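Local coordinates for protein ATP-dependent helicase FUN30 (Saccharomyces cerevisiae S288c, PDB 5GN1) that uses ATP hydrolysis to remodel nucleosomes, promoting DNA end resection at double-strand breaks and heterochromatin organization, at residues A[50-55]-A[303-308]; A[131-136]-A[165-170]; A[243-248]-A[266-271]. All coordinates share one frame; numbering follows the deposited sequence.

Contact 1. Residues A[50-55]-A[303-308]; sequences HTHIQY and EVNITT
His52 and Asn305 meet across two parallel strands: ND2 of Asn305 donates to NE2 of His52 over 2.8 Å, close to both the ring plane and the amide plane, which lie 18° apart. As acceptor, NE2 lacks a proton, which probably leaves the ring neutral with its proton on ND1, and the bond holds the imidazole and the amide almost coplanar. The backbones of 50-55 and 304-308 are paired tightly in register, His50 with Asn305 through Ile53 with Thr308. Five backbone hydrogen bonds run between them, among them Ile306 N to His50 O at 2.8 Å and Gln54 N to Thr308 O at 2.9 Å. On the face that carries Thr51 and Ile306, Thr51 CG2 lies 3.9 Å from Ile306 CB, the two side chains pointing the same way; Ile53 CD1 similarly reaches Thr308 CB. Gln54 lays CB against Thr307 CG2 at 3.6 Å. A water donates to His52 O; its very short separation from Thr308 OG1 makes that second link doubtful.

The contact is looser at its exposed start. His50 NE2 approaches Glu303 OE1 at 3.0 Å in a weak, bent hydrogen bond, with ring and carboxylate planes 59° apart. Beyond the pair, strand 304-311 continues the sheet through backbone bonds of Asn305 and Thr307 to Val276, while 49-56 is the outermost strand of this chain on that side. Such parallel pairing is characteristic of the central sheet of a RecA-like helicase lobe, here the second ATPase lobe of an SNF2-family remodeller.

Contact 2. Residues A[131-136]-A[165-170]; sequences DAILDE and CNFPNT
Glu136 lies against Phe167 and Thr170, and its side chain can be followed outward from the backbone. CB sits at the edge of the Phe167 ring, near its plane and 4.0 Å from CD2. CG stands anti to the carbonyl carbon (chi1 -61°) and lies 3.7 Å from Thr170 CB; the chain bends at the next torsion, chi2 -93°, which turns CD back toward the ring. CD comes within 3.7 Å of Phe167 CD2, the carboxylate plane standing 79° from that of the ring. OE1 remains beside the ring, also 3.7 Å from Phe167 CD2. OE2 turns to the backbone that opens helix 168-171: it meets Phe167 CB at 3.5 Å and faces the hydroxyl of Thr170 tip to tip. Thr170 OG1 is modelled as donor to OE2, but the separation is very short and both atoms are crowded, so the detail of this bond is doubtful.

The apolar side of the contact belongs to Ile133. Its CD1 lies over one face of Phe167, offset toward the rim and 4.1 Å from CD2, so the ring meets a methyl on its face and the glutamate at its edge. Phe167 occupies the N-cap position of the short helix.

Glu136 closes a type I beta turn that starts at Ile133, between helices 123-133 and 137-140. The contact thereby sets this turn against the junction of helices 157-166 and 168-171, with Ile133 also touching Leu171 and, on helix 145-153, Ile148.

Contact 3. Residues A[243-248]-A[266-271]; sequences LLIDKF and FGINLV
Ile268 is the first residue of 266-271 to touch the helix, its CG2 lying 3.9 Å from CD1 of Ile245. CG2 of Ile268 stands anti to its carbonyl carbon, beside the backbone N, while CG1 takes the position between the two (chi1 60°). The CD1 methyl of Ile245 also reaches Ile268 CB, at 4.0 Å, so the tip of one isoleucine rests on the branch point of the other. At Asn269 the backbone takes over: its carbonyl oxygen lies 4.1 Å from Ile245 CG2, and it accepts a hydrogen bond from Tyr249 OH.

Leu270 then brings CD2 between two helix residues. This methyl is 4.1 Å from Ile245 CG2 and 4.2 Å from Phe248 CD2, and the leucine crosses both side chains at about a right angle. The two branches of Ile245 divide the work, CD1 serving Ile268 and CG2 serving Asn269 and Leu270. An alanine in place of Ile245 would probably open a gap beside Ile268 and Leu270, leaving Leu270 CD2 with Phe248 as its one partner across these segments.

No hydrogen bond joins the two segments; Tyr249, next on the helix, also bonds through OH to Val271 N. Helix 241-250 lies over the loop that leads from strand 256-260 to strand 275-278, and both rest on the central sheet: Leu270 touches Phe257, Leu259 and Leu206, while Phe248 meets Phe257 edge-to-face and packs on Leu206 and Leu230.

The three contacts differ in burial and chemistry. Contact 1 lies at the surface, on the outer edge of the parallel sheet, and is mainly polar, with backbone bonds, paired polar side chains and a few methyl contacts between. Contact 3 is buried and almost wholly apolar, with no hydrogen bond between its segments, joining a helix and a loop of the same lobe; its centre is about 21 Å from that of contact 1. Contact 2, partly buried, involves no strand and mixes an aromatic ring with a carboxylate at helix ends; its centre is about 44 Å from that of contact 1, on the opposite side of the chain's centre. None shares a helix or strand with another.

Contact 1. Residues A[50-55]-A[303-308]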
# COMPACT_ATOMS: atom_id res chain seq x y z
N HIS A 50 -2.48 9.16 22.02
CA HIS A 50 -3.85 9.39 21.56
C HIS A 50 -4.00 8.87 20.14
O HIS A 50 -3.21 9.23 19.26
CB HIS A 50 -4.22 10.87 21.63
CG HIS A 50 -4.04 11.50 22.99
ND1 HIS A 50 -4.89 11.26 24.04
CD2 HIS A 50 -3.11 12.37 23.45
CE1 HIS A 50 -4.50 11.95 25.10
NE2 HIS A 50 -3.42 12.64 24.76
N THR A 51 -5.01 8.03 19.90
CA THR A 51 -5.26 7.46 18.58
C THR A 51 -6.48 8.11 17.94
O THR A 51 -7.47 8.38 18.61
CB THR A 51 -5.43 5.94 18.65
OG1 THR A 51 -6.49 5.62 19.57
CG2 THR A 51 -4.15 5.30 19.15
N HIS A 52 -6.39 8.37 16.64
CA HIS A 52 -7.44 9.06 15.90
C HIS A 52 -7.67 8.31 14.59
O HIS A 52 -6.80 7.57 14.11
CB HIS A 52 -7.05 10.52 15.57
CG HIS A 52 -6.36 11.24 16.68
ND1 HIS A 52 -7.05 11.95 17.65
CD2 HIS A 52 -5.04 11.38 16.98
CE1 HIS A 52 -6.18 12.49 18.50
NE2 HIS A 52 -4.96 12.15 18.12
N ILE A 53 -8.85 8.53 14.00
CA ILE A 53 -9.17 8.02 12.67
C ILE A 53 -9.34 9.22 11.76
O ILE A 53 -10.03 10.18 12.11
CB ILE A 53 -10.46 7.18 12.68
CG1 ILE A 53 -10.36 5.98 13.63
CG2 ILE A 53 -10.86 6.78 11.23
CD1 ILE A 53 -9.21 5.06 13.38
N GLN A 54 -8.70 9.19 10.60
CA GLN A 54 -8.89 10.22 9.59
C GLN A 54 -9.52 9.58 8.37
O GLN A 54 -8.92 8.68 7.77
CB GLN A 54 -7.57 10.89 9.21
CG GLN A 54 -7.69 11.88 8.07
CD GLN A 54 -8.65 13.03 8.36
OE1 GLN A 54 -8.37 13.87 9.21
NE2 GLN A 54 -9.78 13.07 7.64
N TYR A 55 -10.73 10.02 8.02
CA TYR A 55 -11.43 9.41 6.91
C TYR A 55 -10.99 10.03 5.58
O TYR A 55 -10.68 11.22 5.51
CB TYR A 55 -12.95 9.52 7.10
CG TYR A 55 -13.46 8.52 8.13
CD1 TYR A 55 -13.48 7.17 7.85
CD2 TYR A 55 -13.93 8.94 9.38
CE1 TYR A 55 -13.94 6.24 8.76
CE2 TYR A 55 -14.40 8.02 10.32
CZ TYR A 55 -14.40 6.66 9.99
OH TYR A 55 -14.86 5.71 10.89
N GLU A 303 3.67 13.79 24.21
CA GLU A 303 2.50 12.97 23.90
C GLU A 303 2.59 12.52 22.45
O GLU A 303 3.02 13.29 21.58
CB GLU A 303 1.21 13.75 24.16
CG GLU A 303 0.91 13.94 25.66
CD GLU A 303 -0.42 14.64 25.94
OE1 GLU A 303 -1.28 14.74 25.04
OE2 GLU A 303 -0.61 15.09 27.09
N VAL A 304 2.21 11.28 22.18
CA VAL A 304 2.30 10.69 20.85
C VAL A 304 0.90 10.65 20.24
O VAL A 304 -0.04 10.12 20.85
CB VAL A 304 2.93 9.29 20.89
CG1 VAL A 304 2.75 8.55 19.54
CG2 VAL A 304 4.41 9.41 21.25
N ASN A 305 0.76 11.20 19.04
CA ASN A 305 -0.51 11.22 18.34
C ASN A 305 -0.46 10.25 17.17
O ASN A 305 0.45 10.31 16.34
CB ASN A 305 -0.84 12.63 17.85
CG ASN A 305 -1.38 13.50 18.97
OD1 ASN A 305 -0.65 14.29 19.58
ND2 ASN A 305 -2.67 13.36 19.26
N ILE A 306 -1.44 9.36 17.11
CA ILE A 306 -1.47 8.28 16.13
C ILE A 306 -2.74 8.43 15.30
O ILE A 306 -3.84 8.56 15.85
CB ILE A 306 -1.42 6.90 16.82
CG1 ILE A 306 -0.12 6.76 17.61
CG2 ILE A 306 -1.57 5.77 15.81
CD1 ILE A 306 -0.33 6.31 19.00
N THR A 307 -2.59 8.45 13.97
CA THR A 307 -3.73 8.64 13.08
C THR A 307 -3.77 7.50 12.07
O THR A 307 -2.78 7.24 11.37
CB THR A 307 -3.64 10.00 12.36
OG1 THR A 307 -3.65 11.05 13.34
CG2 THR A 307 -4.84 10.19 11.40
N THR A 308 -4.91 6.81 11.99
CA THR A 308 -5.12 5.75 11.01
C THR A 308 -5.98 6.29 9.88
O THR A 308 -7.05 6.86 10.12
CB THR A 308 -5.79 4.53 11.64
OG1 THR A 308 -4.94 4.04 12.68
CG2 THR A 308 -6.00 3.43 10.60
O HOH W 1 -5.37 5.11 14.80

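Contact 2. Residues A[131-136]-A[165-170]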
# COMPACT_ATOMS: atom_id res chain seq x y z
N ASP A 131 7.88 -4.71 -27.27
CA ASP A 131 8.65 -4.72 -28.51
C ASP A 131 9.87 -3.85 -28.28
O ASP A 131 10.95 -4.18 -28.66
CB ASP A 131 7.81 -4.15 -29.66
CG ASP A 131 8.67 -3.71 -30.86
OD1 ASP A 131 8.92 -2.50 -31.02
OD2 ASP A 131 9.09 -4.57 -31.64
N ALA A 132 9.63 -2.75 -27.63
CA ALA A 132 10.61 -1.75 -27.34
C ALA A 132 11.80 -2.13 -26.48
O ALA A 132 12.89 -1.79 -26.80
CB ALA A 132 9.89 -0.60 -26.68
N ILE A 133 11.58 -2.86 -25.39
CA ILE A 133 12.67 -3.21 -24.48
C ILE A 133 13.77 -4.13 -24.99
O ILE A 133 14.82 -4.20 -24.38
CB ILE A 133 12.18 -3.80 -23.15
CG1 ILE A 133 13.29 -3.75 -22.15
CG2 ILE A 133 11.70 -5.22 -23.35
CD1 ILE A 133 12.84 -3.88 -20.73
N LEU A 134 13.52 -4.83 -26.07
CA LEU A 134 14.54 -5.76 -26.58
C LEU A 134 15.89 -5.10 -26.91
O LEU A 134 16.94 -5.64 -26.68
CB LEU A 134 14.04 -6.43 -27.84
CG LEU A 134 12.77 -7.25 -27.64
CD1 LEU A 134 11.76 -7.26 -28.76
CD2 LEU A 134 13.12 -8.67 -27.29
N ASP A 135 15.85 -3.87 -27.33
CA ASP A 135 17.01 -3.17 -27.75
C ASP A 135 17.93 -2.92 -26.56
O ASP A 135 19.02 -2.45 -26.70
CB ASP A 135 16.60 -1.94 -28.55
CG ASP A 135 15.83 -2.34 -29.81
OD1 ASP A 135 16.30 -3.20 -30.54
OD2 ASP A 135 14.75 -1.79 -30.10
N GLU A 136 17.51 -3.31 -25.36
CA GLU A 136 18.37 -3.12 -24.18
C GLU A 136 19.38 -4.27 -24.14
O GLU A 136 19.07 -5.34 -24.61
CB GLU A 136 17.57 -3.03 -22.90
CG GLU A 136 16.61 -1.85 -22.85
CD GLU A 136 17.16 -0.60 -22.22
OE1 GLU A 136 18.28 -0.60 -21.68
OE2 GLU A 136 16.44 0.41 -22.27
N CYS A 165 11.96 3.61 -15.40
CA CYS A 165 13.01 4.40 -14.78
C CYS A 165 14.32 3.64 -14.61
O CYS A 165 15.34 4.26 -14.30
CB CYS A 165 12.57 4.92 -13.41
SG CYS A 165 11.27 6.18 -13.46
N ASN A 166 14.31 2.31 -14.81
CA ASN A 166 15.52 1.50 -14.72
C ASN A 166 16.10 1.14 -16.08
O ASN A 166 17.29 0.79 -16.16
CB ASN A 166 15.23 0.21 -13.93
CG ASN A 166 16.49 -0.51 -13.50
OD1 ASN A 166 17.05 -0.24 -12.44
ND2 ASN A 166 16.95 -1.45 -14.33
N PHE A 167 15.31 1.22 -17.15
CA PHE A 167 15.79 1.02 -18.52
C PHE A 167 15.45 2.26 -19.36
O PHE A 167 14.70 2.17 -20.34
CB PHE A 167 15.16 -0.23 -19.13
CG PHE A 167 15.59 -1.53 -18.47
CD1 PHE A 167 15.22 -1.82 -17.16
CD2 PHE A 167 16.31 -2.48 -19.18
CE1 PHE A 167 15.60 -3.03 -16.57
CE2 PHE A 167 16.69 -3.68 -18.60
CZ PHE A 167 16.33 -3.95 -17.29
N PRO A 168 16.00 3.43 -19.00
CA PRO A 168 15.54 4.67 -19.64
C PRO A 168 15.69 4.68 -21.16
O PRO A 168 14.74 5.02 -21.87
CB PRO A 168 16.40 5.75 -18.98
CG PRO A 168 16.87 5.15 -17.71
CD PRO A 168 17.05 3.69 -18.00
N ASN A 169 16.86 4.26 -21.67
CA ASN A 169 17.18 4.43 -23.08
C ASN A 169 16.14 3.81 -23.99
O ASN A 169 16.03 4.21 -25.16
CB ASN A 169 18.56 3.83 -23.38
CG ASN A 169 19.58 4.12 -22.28
OD1 ASN A 169 20.39 3.24 -21.92
ND2 ASN A 169 19.55 5.34 -21.73
N THR A 170 15.35 2.86 -23.50
CA THR A 170 14.31 2.25 -24.31
C THR A 170 12.90 2.57 -23.84
O THR A 170 11.96 2.47 -24.64
CB THR A 170 14.49 0.73 -24.34
OG1 THR A 170 15.88 0.43 -24.54
CG2 THR A 170 13.72 0.13 -25.46

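Contact 3. Residues A[243-248]-A[266-271]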
# COMPACT_ATOMS: atom_id res chain seq x y z
N LEU A 243 22.37 2.83 11.02
CA LEU A 243 22.71 4.06 10.30
C LEU A 243 21.47 4.88 9.97
O LEU A 243 21.49 6.11 10.07
CB LEU A 243 23.49 3.74 9.02
CG LEU A 243 23.98 4.94 8.19
CD1 LEU A 243 25.36 5.43 8.63
CD2 LEU A 243 23.98 4.61 6.69
N LEU A 244 20.40 4.20 9.58
CA LEU A 244 19.15 4.88 9.24
C LEU A 244 18.55 5.56 10.47
O LEU A 244 18.18 6.73 10.43
CB LEU A 244 18.15 3.90 8.64
CG LEU A 244 18.54 3.27 7.30
CD1 LEU A 244 17.63 2.09 6.97
CD2 LEU A 244 18.49 4.31 6.18
N ILE A 245 18.47 4.81 11.56
CA ILE A 245 17.92 5.32 12.81
C ILE A 245 18.73 6.51 13.31
O ILE A 245 18.17 7.56 13.63
CB ILE A 245 17.88 4.23 13.90
CG1 ILE A 245 16.93 3.12 13.45
CG2 ILE A 245 17.42 4.82 15.22
CD1 ILE A 245 16.90 1.93 14.39
N ASP A 246 20.04 6.34 13.38
CA ASP A 246 20.89 7.43 13.84
C ASP A 246 20.68 8.63 12.97
O ASP A 246 20.57 9.75 13.48
CB ASP A 246 22.36 7.05 13.78
CG ASP A 246 22.75 6.12 14.86
OD1 ASP A 246 22.00 5.99 15.85
OD2 ASP A 246 23.82 5.49 14.74
N LYS A 247 20.61 8.43 11.66
CA LYS A 247 20.40 9.61 10.85
C LYS A 247 19.11 10.35 11.22
O LYS A 247 19.06 11.58 11.21
CB LYS A 247 20.36 9.19 9.41
CG LYS A 247 21.05 10.07 8.42
CD LYS A 247 21.31 9.23 7.19
CE LYS A 247 21.68 10.05 5.96
NZ LYS A 247 21.78 9.15 4.78
N PHE A 248 18.08 9.58 11.56
CA PHE A 248 16.79 10.15 11.93
C PHE A 248 16.91 11.00 13.19
O PHE A 248 16.31 12.07 13.28
CB PHE A 248 15.76 9.04 12.14
CG PHE A 248 14.34 9.52 12.12
CD1 PHE A 248 13.87 10.33 11.10
CD2 PHE A 248 13.46 9.17 13.14
CE1 PHE A 248 12.57 10.78 11.08
CE2 PHE A 248 12.15 9.61 13.13
CZ PHE A 248 11.70 10.42 12.10
N PHE A 266 10.53 -5.09 15.34
CA PHE A 266 11.99 -5.18 15.32
C PHE A 266 12.64 -4.66 16.60
O PHE A 266 13.87 -4.63 16.68
CB PHE A 266 12.58 -4.40 14.13
CG PHE A 266 12.14 -4.91 12.77
CD1 PHE A 266 11.43 -6.09 12.64
CD2 PHE A 266 12.47 -4.20 11.62
CE1 PHE A 266 11.03 -6.55 11.39
CE2 PHE A 266 12.08 -4.65 10.36
CZ PHE A 266 11.35 -5.83 10.24
N GLY A 267 11.86 -4.22 17.59
CA GLY A 267 12.41 -3.65 18.80
C GLY A 267 13.25 -2.40 18.60
O GLY A 267 14.21 -2.17 19.34
N ILE A 268 12.91 -1.57 17.60
CA ILE A 268 13.65 -0.34 17.35
C ILE A 268 12.99 0.79 18.14
O ILE A 268 11.80 0.75 18.45
CB ILE A 268 13.73 0.00 15.85
CG1 ILE A 268 12.34 0.19 15.25
CG2 ILE A 268 14.50 -1.08 15.10
CD1 ILE A 268 12.34 0.35 13.74
N ASN A 269 13.79 1.81 18.45
CA ASN A 269 13.40 2.91 19.32
C ASN A 269 13.44 4.21 18.52
O ASN A 269 14.52 4.66 18.13
CB ASN A 269 14.34 2.98 20.53
CG ASN A 269 13.87 3.97 21.57
OD1 ASN A 269 13.50 5.10 21.24
ND2 ASN A 269 13.87 3.55 22.83
N LEU A 270 12.28 4.82 18.30
CA LEU A 270 12.17 6.02 17.46
C LEU A 270 11.48 7.15 18.21
O LEU A 270 10.62 7.84 17.66
CB LEU A 270 11.42 5.70 16.15
CG LEU A 270 12.14 4.68 15.26
CD1 LEU A 270 11.29 4.17 14.11
CD2 LEU A 270 13.42 5.30 14.76
N VAL A 271 11.90 7.42 19.46
CA VAL A 271 11.20 8.41 20.27
C VAL A 271 11.47 9.84 19.81
O VAL A 271 10.88 10.78 20.35
CB VAL A 271 11.53 8.29 21.78
CG1 VAL A 271 11.04 6.95 22.33
CG2 VAL A 271 13.00 8.50 22.05